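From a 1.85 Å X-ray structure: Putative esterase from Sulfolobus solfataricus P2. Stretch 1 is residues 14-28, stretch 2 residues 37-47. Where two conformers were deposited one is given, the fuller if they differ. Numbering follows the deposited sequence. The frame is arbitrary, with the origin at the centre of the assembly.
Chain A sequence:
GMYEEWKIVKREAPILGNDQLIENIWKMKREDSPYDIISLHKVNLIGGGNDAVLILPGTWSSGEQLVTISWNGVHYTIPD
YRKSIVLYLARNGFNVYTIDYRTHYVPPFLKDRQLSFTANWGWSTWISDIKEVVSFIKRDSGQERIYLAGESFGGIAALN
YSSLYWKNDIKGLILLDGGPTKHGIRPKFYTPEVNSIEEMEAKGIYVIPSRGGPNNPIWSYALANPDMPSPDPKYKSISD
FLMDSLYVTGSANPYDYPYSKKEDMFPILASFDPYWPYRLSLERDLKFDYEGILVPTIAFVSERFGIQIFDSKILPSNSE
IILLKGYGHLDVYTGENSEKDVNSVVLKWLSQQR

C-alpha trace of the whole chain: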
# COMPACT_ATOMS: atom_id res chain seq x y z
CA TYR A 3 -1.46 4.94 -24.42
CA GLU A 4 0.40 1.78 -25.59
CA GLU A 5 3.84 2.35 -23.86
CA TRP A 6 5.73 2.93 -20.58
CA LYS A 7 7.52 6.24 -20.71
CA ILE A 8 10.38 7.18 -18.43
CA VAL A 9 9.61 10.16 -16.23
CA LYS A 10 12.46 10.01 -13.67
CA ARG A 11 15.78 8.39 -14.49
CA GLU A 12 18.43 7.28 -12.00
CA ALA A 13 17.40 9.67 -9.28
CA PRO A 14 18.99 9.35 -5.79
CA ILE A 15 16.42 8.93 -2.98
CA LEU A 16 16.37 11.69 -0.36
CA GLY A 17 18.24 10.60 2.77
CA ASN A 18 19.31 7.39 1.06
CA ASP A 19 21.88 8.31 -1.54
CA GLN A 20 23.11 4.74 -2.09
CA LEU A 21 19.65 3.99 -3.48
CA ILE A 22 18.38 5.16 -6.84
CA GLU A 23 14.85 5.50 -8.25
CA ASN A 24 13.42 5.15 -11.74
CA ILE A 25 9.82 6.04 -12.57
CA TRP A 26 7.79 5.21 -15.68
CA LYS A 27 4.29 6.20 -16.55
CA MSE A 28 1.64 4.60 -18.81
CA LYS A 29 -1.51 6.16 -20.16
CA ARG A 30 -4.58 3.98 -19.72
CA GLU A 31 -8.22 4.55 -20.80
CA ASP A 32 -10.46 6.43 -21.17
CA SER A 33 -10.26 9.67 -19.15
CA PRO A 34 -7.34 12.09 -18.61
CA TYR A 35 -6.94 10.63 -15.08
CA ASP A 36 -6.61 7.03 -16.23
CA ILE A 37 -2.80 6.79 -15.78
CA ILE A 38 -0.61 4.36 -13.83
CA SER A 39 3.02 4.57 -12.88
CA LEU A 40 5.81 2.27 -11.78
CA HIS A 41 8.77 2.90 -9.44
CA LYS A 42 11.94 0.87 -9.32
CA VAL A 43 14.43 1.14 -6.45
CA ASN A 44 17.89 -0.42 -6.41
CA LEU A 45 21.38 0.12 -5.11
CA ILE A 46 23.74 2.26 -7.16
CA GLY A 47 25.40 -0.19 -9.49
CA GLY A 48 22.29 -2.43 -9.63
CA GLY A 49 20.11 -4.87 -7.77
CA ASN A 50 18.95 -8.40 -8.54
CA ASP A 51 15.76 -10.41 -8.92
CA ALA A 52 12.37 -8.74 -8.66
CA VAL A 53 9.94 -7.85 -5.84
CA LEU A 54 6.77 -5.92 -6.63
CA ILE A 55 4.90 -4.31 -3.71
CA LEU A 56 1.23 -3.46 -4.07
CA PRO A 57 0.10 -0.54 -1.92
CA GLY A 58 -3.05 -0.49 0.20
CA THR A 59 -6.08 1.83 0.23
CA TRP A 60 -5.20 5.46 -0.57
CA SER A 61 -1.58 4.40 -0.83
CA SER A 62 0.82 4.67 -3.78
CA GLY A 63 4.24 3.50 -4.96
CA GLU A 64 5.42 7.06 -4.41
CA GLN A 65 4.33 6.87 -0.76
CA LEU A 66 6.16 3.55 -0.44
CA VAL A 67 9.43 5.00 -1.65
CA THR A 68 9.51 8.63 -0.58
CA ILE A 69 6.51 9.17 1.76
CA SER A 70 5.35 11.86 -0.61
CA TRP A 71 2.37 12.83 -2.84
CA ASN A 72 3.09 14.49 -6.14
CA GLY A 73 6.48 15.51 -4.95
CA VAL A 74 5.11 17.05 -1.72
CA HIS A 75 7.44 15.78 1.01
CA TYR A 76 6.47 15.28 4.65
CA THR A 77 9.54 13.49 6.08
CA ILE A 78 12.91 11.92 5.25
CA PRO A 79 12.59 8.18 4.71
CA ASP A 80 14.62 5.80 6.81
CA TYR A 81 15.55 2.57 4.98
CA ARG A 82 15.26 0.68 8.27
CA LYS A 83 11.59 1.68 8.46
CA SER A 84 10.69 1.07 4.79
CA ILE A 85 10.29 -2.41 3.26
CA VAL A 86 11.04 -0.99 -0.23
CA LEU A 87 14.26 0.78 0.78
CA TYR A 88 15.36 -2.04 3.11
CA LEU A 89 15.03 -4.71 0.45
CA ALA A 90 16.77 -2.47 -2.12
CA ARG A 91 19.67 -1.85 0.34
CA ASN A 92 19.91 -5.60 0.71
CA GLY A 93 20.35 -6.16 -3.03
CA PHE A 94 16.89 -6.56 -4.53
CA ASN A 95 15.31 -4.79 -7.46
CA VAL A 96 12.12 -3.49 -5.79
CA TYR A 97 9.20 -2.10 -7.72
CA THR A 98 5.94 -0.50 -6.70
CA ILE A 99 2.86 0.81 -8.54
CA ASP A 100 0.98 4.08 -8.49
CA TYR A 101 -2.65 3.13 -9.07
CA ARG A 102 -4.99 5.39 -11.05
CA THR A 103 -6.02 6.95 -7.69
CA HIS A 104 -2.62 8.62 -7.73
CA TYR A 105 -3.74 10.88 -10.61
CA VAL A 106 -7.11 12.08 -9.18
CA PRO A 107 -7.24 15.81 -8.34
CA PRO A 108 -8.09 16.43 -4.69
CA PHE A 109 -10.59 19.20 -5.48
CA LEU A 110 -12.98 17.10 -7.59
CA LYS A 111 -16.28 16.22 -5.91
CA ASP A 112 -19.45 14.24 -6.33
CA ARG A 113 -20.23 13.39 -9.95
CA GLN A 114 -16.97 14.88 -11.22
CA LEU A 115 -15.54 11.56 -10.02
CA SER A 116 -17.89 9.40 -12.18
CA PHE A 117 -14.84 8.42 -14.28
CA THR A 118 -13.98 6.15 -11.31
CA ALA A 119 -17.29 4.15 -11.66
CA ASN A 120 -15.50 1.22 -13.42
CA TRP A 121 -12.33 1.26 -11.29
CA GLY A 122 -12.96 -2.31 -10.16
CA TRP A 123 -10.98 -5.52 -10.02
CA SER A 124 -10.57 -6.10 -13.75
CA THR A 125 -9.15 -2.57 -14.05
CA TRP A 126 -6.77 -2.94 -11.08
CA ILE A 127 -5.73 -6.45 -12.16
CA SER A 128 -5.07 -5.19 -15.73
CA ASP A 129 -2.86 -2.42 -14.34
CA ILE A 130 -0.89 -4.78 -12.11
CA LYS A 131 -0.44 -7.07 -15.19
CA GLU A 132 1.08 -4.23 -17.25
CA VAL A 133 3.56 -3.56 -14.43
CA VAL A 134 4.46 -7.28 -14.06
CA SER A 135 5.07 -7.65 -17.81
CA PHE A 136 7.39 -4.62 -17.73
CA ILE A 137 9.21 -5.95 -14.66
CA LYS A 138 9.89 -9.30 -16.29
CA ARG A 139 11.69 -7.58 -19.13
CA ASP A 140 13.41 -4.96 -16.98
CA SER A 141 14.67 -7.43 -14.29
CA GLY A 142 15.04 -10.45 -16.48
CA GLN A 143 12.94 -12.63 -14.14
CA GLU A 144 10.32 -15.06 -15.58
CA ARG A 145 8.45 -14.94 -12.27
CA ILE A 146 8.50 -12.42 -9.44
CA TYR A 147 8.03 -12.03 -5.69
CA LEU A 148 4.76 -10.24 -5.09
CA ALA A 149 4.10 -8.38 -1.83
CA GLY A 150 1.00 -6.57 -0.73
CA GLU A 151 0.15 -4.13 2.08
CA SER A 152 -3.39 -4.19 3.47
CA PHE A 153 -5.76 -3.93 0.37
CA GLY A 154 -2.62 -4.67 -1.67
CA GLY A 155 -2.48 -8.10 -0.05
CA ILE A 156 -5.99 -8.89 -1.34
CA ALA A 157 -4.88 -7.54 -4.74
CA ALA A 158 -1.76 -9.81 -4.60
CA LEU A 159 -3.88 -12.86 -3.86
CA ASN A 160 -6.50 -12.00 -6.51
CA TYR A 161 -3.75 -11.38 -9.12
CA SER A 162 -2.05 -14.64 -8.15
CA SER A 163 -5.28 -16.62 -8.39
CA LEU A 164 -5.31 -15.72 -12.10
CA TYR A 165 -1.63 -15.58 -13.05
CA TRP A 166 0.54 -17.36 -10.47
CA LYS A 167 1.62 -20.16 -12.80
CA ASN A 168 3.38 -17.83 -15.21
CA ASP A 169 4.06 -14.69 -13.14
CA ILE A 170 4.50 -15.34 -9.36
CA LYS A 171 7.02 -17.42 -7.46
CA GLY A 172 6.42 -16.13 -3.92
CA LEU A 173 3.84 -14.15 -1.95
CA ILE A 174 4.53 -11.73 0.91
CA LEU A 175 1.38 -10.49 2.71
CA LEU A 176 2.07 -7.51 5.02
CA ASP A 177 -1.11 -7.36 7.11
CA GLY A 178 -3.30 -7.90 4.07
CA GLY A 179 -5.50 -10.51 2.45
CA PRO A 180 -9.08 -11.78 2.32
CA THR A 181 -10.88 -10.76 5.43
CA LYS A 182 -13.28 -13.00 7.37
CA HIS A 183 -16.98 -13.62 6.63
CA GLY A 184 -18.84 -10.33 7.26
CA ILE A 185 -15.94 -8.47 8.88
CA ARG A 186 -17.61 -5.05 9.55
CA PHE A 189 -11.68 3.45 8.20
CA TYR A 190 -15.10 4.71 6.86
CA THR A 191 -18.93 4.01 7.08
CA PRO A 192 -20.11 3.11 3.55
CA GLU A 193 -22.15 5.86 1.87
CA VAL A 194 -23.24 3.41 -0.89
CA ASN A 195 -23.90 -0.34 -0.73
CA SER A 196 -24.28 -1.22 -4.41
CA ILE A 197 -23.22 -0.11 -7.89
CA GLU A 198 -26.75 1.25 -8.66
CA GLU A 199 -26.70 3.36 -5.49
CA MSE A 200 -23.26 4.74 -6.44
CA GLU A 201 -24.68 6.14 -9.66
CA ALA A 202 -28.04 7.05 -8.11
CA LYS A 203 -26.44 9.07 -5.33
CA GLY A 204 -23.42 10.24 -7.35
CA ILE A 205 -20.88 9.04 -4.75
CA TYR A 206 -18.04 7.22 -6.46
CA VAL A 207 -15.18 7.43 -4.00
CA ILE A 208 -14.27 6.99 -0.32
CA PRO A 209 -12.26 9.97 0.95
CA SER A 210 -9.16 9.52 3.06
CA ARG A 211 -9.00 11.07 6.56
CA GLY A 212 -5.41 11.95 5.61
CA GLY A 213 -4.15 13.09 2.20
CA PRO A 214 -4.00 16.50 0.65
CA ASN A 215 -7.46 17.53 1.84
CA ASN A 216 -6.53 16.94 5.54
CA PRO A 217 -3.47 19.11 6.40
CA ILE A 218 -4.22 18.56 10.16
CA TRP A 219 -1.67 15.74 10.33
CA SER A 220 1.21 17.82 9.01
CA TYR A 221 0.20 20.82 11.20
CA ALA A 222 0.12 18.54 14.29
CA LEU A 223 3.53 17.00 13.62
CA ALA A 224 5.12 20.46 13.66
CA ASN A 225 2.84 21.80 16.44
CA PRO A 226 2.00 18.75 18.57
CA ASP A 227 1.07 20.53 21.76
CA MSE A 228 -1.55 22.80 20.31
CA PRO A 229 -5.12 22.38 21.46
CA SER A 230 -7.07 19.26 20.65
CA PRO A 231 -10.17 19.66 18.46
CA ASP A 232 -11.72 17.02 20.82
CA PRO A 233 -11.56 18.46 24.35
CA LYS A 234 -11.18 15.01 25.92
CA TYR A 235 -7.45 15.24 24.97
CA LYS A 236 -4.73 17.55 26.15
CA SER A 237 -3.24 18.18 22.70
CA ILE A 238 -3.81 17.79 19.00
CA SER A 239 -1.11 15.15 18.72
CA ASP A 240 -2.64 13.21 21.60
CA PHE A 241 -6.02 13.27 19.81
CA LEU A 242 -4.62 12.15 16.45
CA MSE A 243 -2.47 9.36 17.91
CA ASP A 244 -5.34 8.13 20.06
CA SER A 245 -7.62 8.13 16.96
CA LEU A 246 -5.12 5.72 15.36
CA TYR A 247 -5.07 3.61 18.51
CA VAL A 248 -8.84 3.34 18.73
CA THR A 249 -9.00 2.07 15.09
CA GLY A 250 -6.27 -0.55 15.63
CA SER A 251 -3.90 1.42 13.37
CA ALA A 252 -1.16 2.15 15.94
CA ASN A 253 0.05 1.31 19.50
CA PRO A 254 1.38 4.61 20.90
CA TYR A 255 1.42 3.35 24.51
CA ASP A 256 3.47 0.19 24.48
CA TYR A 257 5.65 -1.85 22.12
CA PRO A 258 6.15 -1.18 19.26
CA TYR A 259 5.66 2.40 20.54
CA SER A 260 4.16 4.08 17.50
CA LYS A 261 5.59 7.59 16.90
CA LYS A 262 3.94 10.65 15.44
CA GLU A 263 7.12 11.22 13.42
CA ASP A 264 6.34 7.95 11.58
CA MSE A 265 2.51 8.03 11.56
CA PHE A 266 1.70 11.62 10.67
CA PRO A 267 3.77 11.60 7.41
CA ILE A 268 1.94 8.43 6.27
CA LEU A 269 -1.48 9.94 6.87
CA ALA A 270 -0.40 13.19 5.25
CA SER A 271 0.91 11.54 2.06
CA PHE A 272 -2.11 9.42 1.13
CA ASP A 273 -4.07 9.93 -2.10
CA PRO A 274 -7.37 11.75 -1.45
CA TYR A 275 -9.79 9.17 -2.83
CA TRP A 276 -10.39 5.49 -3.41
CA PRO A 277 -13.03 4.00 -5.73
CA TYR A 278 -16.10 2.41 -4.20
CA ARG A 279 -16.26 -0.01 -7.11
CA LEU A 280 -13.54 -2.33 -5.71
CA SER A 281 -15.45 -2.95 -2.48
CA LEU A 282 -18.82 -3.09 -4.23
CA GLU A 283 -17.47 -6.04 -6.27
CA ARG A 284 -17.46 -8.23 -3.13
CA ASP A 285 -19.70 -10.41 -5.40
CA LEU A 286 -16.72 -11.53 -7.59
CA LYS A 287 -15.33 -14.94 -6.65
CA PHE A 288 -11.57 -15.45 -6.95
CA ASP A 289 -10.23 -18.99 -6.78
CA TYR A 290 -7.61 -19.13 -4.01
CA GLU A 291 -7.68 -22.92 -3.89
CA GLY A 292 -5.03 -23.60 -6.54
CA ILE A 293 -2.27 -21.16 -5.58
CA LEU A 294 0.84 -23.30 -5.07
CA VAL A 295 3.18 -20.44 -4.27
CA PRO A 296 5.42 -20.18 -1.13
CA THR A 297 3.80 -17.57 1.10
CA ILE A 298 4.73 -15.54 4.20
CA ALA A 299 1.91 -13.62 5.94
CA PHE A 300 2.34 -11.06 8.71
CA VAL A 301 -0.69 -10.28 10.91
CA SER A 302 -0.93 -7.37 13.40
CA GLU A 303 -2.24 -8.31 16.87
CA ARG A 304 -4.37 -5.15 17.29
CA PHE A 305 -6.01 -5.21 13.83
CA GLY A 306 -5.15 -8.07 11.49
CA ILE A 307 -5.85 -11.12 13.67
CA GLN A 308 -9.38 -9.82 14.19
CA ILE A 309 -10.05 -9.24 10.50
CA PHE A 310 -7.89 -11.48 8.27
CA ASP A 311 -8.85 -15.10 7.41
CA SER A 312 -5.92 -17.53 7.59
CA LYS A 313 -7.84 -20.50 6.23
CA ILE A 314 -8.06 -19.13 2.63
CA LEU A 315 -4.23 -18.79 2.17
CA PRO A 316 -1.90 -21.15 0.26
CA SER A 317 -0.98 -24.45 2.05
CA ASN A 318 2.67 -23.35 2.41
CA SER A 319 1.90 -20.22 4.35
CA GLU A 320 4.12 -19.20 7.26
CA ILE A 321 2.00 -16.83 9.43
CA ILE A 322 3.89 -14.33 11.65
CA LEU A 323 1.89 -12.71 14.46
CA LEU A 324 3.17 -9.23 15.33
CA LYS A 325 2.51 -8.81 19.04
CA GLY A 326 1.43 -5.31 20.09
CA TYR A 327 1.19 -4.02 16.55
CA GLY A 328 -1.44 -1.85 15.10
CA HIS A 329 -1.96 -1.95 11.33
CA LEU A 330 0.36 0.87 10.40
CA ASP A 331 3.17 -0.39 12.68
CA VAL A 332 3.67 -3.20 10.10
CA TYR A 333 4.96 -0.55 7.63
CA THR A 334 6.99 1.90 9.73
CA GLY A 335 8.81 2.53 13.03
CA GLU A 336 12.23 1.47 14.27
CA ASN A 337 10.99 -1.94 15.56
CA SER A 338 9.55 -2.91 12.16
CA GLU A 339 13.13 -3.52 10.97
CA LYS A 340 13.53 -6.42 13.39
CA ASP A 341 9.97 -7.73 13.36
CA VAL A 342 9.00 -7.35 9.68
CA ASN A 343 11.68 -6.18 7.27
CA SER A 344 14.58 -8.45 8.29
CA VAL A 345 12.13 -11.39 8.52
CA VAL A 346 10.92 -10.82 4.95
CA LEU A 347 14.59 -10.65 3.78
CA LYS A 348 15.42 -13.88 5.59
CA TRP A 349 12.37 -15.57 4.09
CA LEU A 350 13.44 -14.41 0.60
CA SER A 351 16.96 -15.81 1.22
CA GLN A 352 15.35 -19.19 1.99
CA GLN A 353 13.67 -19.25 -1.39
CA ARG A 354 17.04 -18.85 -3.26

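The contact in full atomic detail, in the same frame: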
# COMPACT_ATOMS: atom_id res chain seq x y z
N PRO A 14 18.76 9.68 -7.21
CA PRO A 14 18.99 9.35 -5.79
C PRO A 14 17.81 9.68 -4.86
O PRO A 14 17.07 10.64 -5.06
CB PRO A 14 20.25 10.15 -5.43
CG PRO A 14 20.98 10.26 -6.70
CD PRO A 14 19.88 10.48 -7.75
N ILE A 15 17.58 8.81 -3.89
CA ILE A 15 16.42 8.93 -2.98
C ILE A 15 16.84 9.81 -1.80
O ILE A 15 17.92 9.63 -1.25
CB ILE A 15 15.93 7.53 -2.57
CG1 ILE A 15 15.44 6.79 -3.82
CG2 ILE A 15 14.92 7.64 -1.44
CD1 ILE A 15 15.00 5.33 -3.64
N LEU A 16 16.03 10.79 -1.46
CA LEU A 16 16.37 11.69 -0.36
C LEU A 16 16.66 10.90 0.90
O LEU A 16 15.93 9.96 1.24
CB LEU A 16 15.28 12.72 -0.10
CG LEU A 16 13.98 12.38 0.63
CD1 LEU A 16 13.25 13.69 1.08
CD2 LEU A 16 13.05 11.43 -0.18
N GLY A 17 17.78 11.25 1.54
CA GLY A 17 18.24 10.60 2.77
C GLY A 17 18.82 9.23 2.60
O GLY A 17 19.22 8.60 3.57
N ASN A 18 18.87 8.75 1.35
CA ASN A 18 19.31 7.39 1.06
C ASN A 18 20.05 7.44 -0.24
O ASN A 18 19.61 6.87 -1.24
CB ASN A 18 18.10 6.47 0.95
CG ASN A 18 17.34 6.34 2.25
OD1 ASN A 18 17.67 5.48 3.04
ND2 ASN A 18 16.36 7.25 2.51
N ASP A 19 21.22 8.06 -0.25
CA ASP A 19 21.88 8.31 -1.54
C ASP A 19 22.62 7.11 -2.17
O ASP A 19 23.18 7.23 -3.26
CB ASP A 19 22.78 9.54 -1.46
CG ASP A 19 23.89 9.37 -0.49
OD1 ASP A 19 24.30 8.22 -0.20
OD2 ASP A 19 24.35 10.42 0.01
N GLN A 20 22.65 5.97 -1.48
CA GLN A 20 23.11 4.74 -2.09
C GLN A 20 22.03 4.05 -2.91
O GLN A 20 22.28 3.05 -3.63
CB GLN A 20 23.66 3.81 -1.00
CG GLN A 20 25.06 4.31 -0.47
CD GLN A 20 25.99 4.83 -1.65
OE1 GLN A 20 26.05 6.05 -1.93
NE2 GLN A 20 26.66 3.90 -2.36
N LEU A 21 20.81 4.55 -2.78
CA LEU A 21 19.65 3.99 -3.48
C LEU A 21 19.20 4.90 -4.60
O LEU A 21 19.20 6.14 -4.47
CB LEU A 21 18.48 3.75 -2.53
CG LEU A 21 18.72 2.76 -1.41
CD1 LEU A 21 17.47 2.69 -0.54
CD2 LEU A 21 19.14 1.39 -1.95
N ILE A 22 18.84 4.33 -5.74
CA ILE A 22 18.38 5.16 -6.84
C ILE A 22 16.98 4.72 -7.30
O ILE A 22 16.59 3.55 -7.15
CB ILE A 22 19.45 5.30 -7.99
CG1 ILE A 22 19.51 4.03 -8.81
CG2 ILE A 22 20.88 5.72 -7.43
CD1 ILE A 22 18.52 3.99 -9.95
N GLU A 23 16.22 5.69 -7.79
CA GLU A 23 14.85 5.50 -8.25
C GLU A 23 14.69 5.78 -9.74
O GLU A 23 15.26 6.70 -10.28
CB GLU A 23 13.96 6.45 -7.44
CG GLU A 23 12.47 6.25 -7.62
CD GLU A 23 11.61 7.26 -6.87
OE1 GLU A 23 12.10 8.38 -6.53
OE2 GLU A 23 10.43 6.94 -6.65
N ASN A 24 13.89 4.94 -10.40
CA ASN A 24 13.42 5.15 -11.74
C ASN A 24 11.90 5.14 -11.70
O ASN A 24 11.32 4.39 -10.94
CB ASN A 24 13.99 4.10 -12.68
CG ASN A 24 15.47 4.32 -12.94
OD1 ASN A 24 15.82 5.13 -13.76
ND2 ASN A 24 16.34 3.69 -12.15
N ILE A 25 11.27 6.00 -12.48
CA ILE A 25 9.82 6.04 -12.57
C ILE A 25 9.40 6.08 -14.06
O ILE A 25 9.93 6.85 -14.84
CB ILE A 25 9.19 7.26 -11.88
CG1 ILE A 25 9.69 7.42 -10.43
CG2 ILE A 25 7.70 7.15 -11.89
CD1 ILE A 25 9.20 8.67 -9.74
N TRP A 26 8.43 5.24 -14.38
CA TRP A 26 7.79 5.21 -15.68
C TRP A 26 6.33 5.40 -15.49
O TRP A 26 5.76 5.00 -14.49
CB TRP A 26 8.00 3.88 -16.38
CG TRP A 26 9.39 3.49 -16.65
CD1 TRP A 26 10.08 3.65 -17.80
CD2 TRP A 26 10.28 2.82 -15.74
NE1 TRP A 26 11.33 3.11 -17.69
CE2 TRP A 26 11.49 2.60 -16.44
CE3 TRP A 26 10.16 2.35 -14.44
CZ2 TRP A 26 12.56 1.97 -15.88
CZ3 TRP A 26 11.24 1.71 -13.88
CH2 TRP A 26 12.43 1.52 -14.60
N LYS A 27 5.71 5.92 -16.53
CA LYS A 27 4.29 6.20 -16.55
C LYS A 27 3.63 5.60 -17.82
O LYS A 27 4.25 5.58 -18.91
CB LYS A 27 4.18 7.70 -16.63
CG LYS A 27 2.87 8.27 -16.54
CD LYS A 27 2.98 9.81 -16.70
CE LYS A 27 2.69 10.49 -15.45
NZ LYS A 27 2.45 11.96 -15.71
N MSE A 28 2.40 5.12 -17.68
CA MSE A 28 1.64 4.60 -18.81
C MSE A 28 0.24 5.19 -18.83
O MSE A 28 -0.48 5.12 -17.85
CB MSE A 28 1.49 3.09 -18.75
CG MSE A 28 0.65 2.48 -19.88
SE MSE A 28 0.57 0.53 -19.74
CE MSE A 28 2.26 0.19 -20.61
N ILE A 37 -4.28 6.87 -15.64
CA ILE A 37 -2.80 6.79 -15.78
C ILE A 37 -2.35 5.92 -14.65
O ILE A 37 -2.94 5.96 -13.56
CB ILE A 37 -2.11 8.18 -15.61
CG1 ILE A 37 -2.70 9.17 -16.62
CG2 ILE A 37 -0.51 8.09 -15.76
CD1 ILE A 37 -2.11 10.57 -16.48
N ILE A 38 -1.30 5.13 -14.90
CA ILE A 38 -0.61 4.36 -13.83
C ILE A 38 0.88 4.64 -13.93
O ILE A 38 1.36 5.16 -14.95
CB ILE A 38 -0.90 2.84 -13.82
CG1 ILE A 38 -0.46 2.19 -15.15
CG2 ILE A 38 -2.36 2.60 -13.57
CD1 ILE A 38 -0.62 0.66 -15.18
N SER A 39 1.59 4.45 -12.83
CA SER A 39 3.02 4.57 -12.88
C SER A 39 3.72 3.47 -12.08
O SER A 39 3.12 2.74 -11.32
CB SER A 39 3.52 5.99 -12.55
OG SER A 39 2.73 6.62 -11.55
N LEU A 40 5.02 3.34 -12.32
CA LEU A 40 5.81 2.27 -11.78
C LEU A 40 7.12 2.83 -11.27
O LEU A 40 7.75 3.61 -11.97
CB LEU A 40 6.10 1.27 -12.89
CG LEU A 40 7.04 0.11 -12.69
CD1 LEU A 40 6.49 -0.59 -11.48
CD2 LEU A 40 6.98 -0.77 -13.95
N HIS A 41 7.49 2.48 -10.03
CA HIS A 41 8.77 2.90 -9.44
C HIS A 41 9.65 1.70 -9.30
O HIS A 41 9.20 0.66 -8.93
CB HIS A 41 8.60 3.51 -8.03
CG HIS A 41 7.68 4.70 -7.99
ND1 HIS A 41 8.09 5.94 -7.51
CD2 HIS A 41 6.38 4.84 -8.31
CE1 HIS A 41 7.08 6.79 -7.60
NE2 HIS A 41 6.02 6.15 -8.06
N LYS A 42 10.92 1.87 -9.59
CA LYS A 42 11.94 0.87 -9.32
C LYS A 42 12.96 1.50 -8.36
O LYS A 42 13.36 2.67 -8.53
CB LYS A 42 12.66 0.45 -10.60
CG LYS A 42 13.70 -0.66 -10.42
CD LYS A 42 14.47 -0.89 -11.68
CE LYS A 42 15.49 -2.00 -11.55
NZ LYS A 42 16.11 -2.23 -12.86
N VAL A 43 13.35 0.73 -7.35
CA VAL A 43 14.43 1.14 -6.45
C VAL A 43 15.50 0.05 -6.42
O VAL A 43 15.20 -1.12 -6.28
CB VAL A 43 13.90 1.43 -5.02
CG1 VAL A 43 15.04 1.86 -4.02
CG2 VAL A 43 12.75 2.49 -5.07
N ASN A 44 16.75 0.48 -6.51
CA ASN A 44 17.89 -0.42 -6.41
C ASN A 44 19.10 0.35 -5.91
O ASN A 44 19.14 1.57 -5.94
CB ASN A 44 18.20 -1.17 -7.73
CG ASN A 44 18.42 -0.25 -8.94
OD1 ASN A 44 17.50 -0.02 -9.70
ND2 ASN A 44 19.60 0.26 -9.10
N LEU A 45 20.09 -0.41 -5.48
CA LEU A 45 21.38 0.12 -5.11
C LEU A 45 22.09 0.67 -6.32
O LEU A 45 21.90 0.17 -7.44
CB LEU A 45 22.24 -1.03 -4.59
CG LEU A 45 22.22 -1.43 -3.14
CD1 LEU A 45 23.11 -2.66 -3.00
CD2 LEU A 45 22.74 -0.31 -2.23
N ILE A 46 22.89 1.71 -6.12
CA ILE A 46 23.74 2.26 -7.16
C ILE A 46 24.55 1.08 -7.68
O ILE A 46 25.05 0.25 -6.92
CB ILE A 46 24.71 3.36 -6.63
CG1 ILE A 46 23.99 4.67 -6.34
CG2 ILE A 46 25.75 3.70 -7.68
CD1 ILE A 46 24.92 5.67 -5.69
N GLY A 47 24.64 0.96 -8.98
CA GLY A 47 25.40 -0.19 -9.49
C GLY A 47 24.57 -1.45 -9.67
O GLY A 47 25.09 -2.46 -10.13
O HOH W 1 15.90 2.02 -9.90

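Antiparallel strands show how a regular backbone ladder fixes which side chains meet, and the strands that pair Ile 22 to Met 28 with Asn 44 to Ile 38 in this putative esterase illustrate the principle well. Their directions differ by 162°, and the pairs that face each other alternate between hydrogen-bonded and non-hydrogen-bonded sites. The shortest direct hydrogen bond between the stretches, however, lies between side chains: His 41 ND1 donates to Glu 23 OE2 at 2.7 Å, with a nearly straight N-H...O angle of 165°. The two residues are not directly paired, but both project from the same face of the sheet, and the extended t,t side chain of Glu 23 carries its carboxylate to the edge of the imidazole. The other nitrogen of that ring, NE2, is satisfied elsewhere in the structure.

The ladder itself is built of reciprocal pairs. Ile 22 N reaches Asn 44 O at 2.8 Å and Asn 44 N returns to Ile 22 O at 3.1 Å; the same exchange joins Asn 24 with Lys 42, Trp 26 with Leu 40, and Met 28 with Ile 38. At the far end the pattern outlasts the strand, since Ile 46 N donates to Gln 20 O at 2.9 Å. At the sites between these rungs the paired alpha carbons lie closer together, and they take part themselves: Glu 23 CA lies 3.2 Å from Lys 42 O, and Ile 25 CA lies 3.2 Å from Leu 40 O, both as CA-H...O contacts.

A water adds a side-chain link beside the ladder. It accepts from Asn 24 ND2 at 2.8 Å and lies 2.6 Å from Asn 44 OD1, so two asparagines on the same face are joined without touching. Asn 44 uses its other amide atom at home, ND2 donating to Leu 45 O at 2.8 Å.

Packing follows the two faces. On the side of Glu 23 and His 41, Ile 25 CG2 sits over one face of the imidazole, while Ile 15 CD1 meets Val 43 CG1 at 3.5 Å. That contact comes from beyond the corner at Asp 19 and Gln 20, where the chain folds back so that Ile 15 N can bond to Leu 21 O at 3.2 Å. On the opposite face, Trp 26 leans diagonally: its CZ3 approaches Lys 42 CB to 3.8 Å at the ring edge, and its CE3 lies 4.2 Å from Leu 40 CG. Near the end of the ladder, Ile 22 CG2 packs against Ile 46 CG1 at 3.5 Å, extending the apolar contact past the last strand residue.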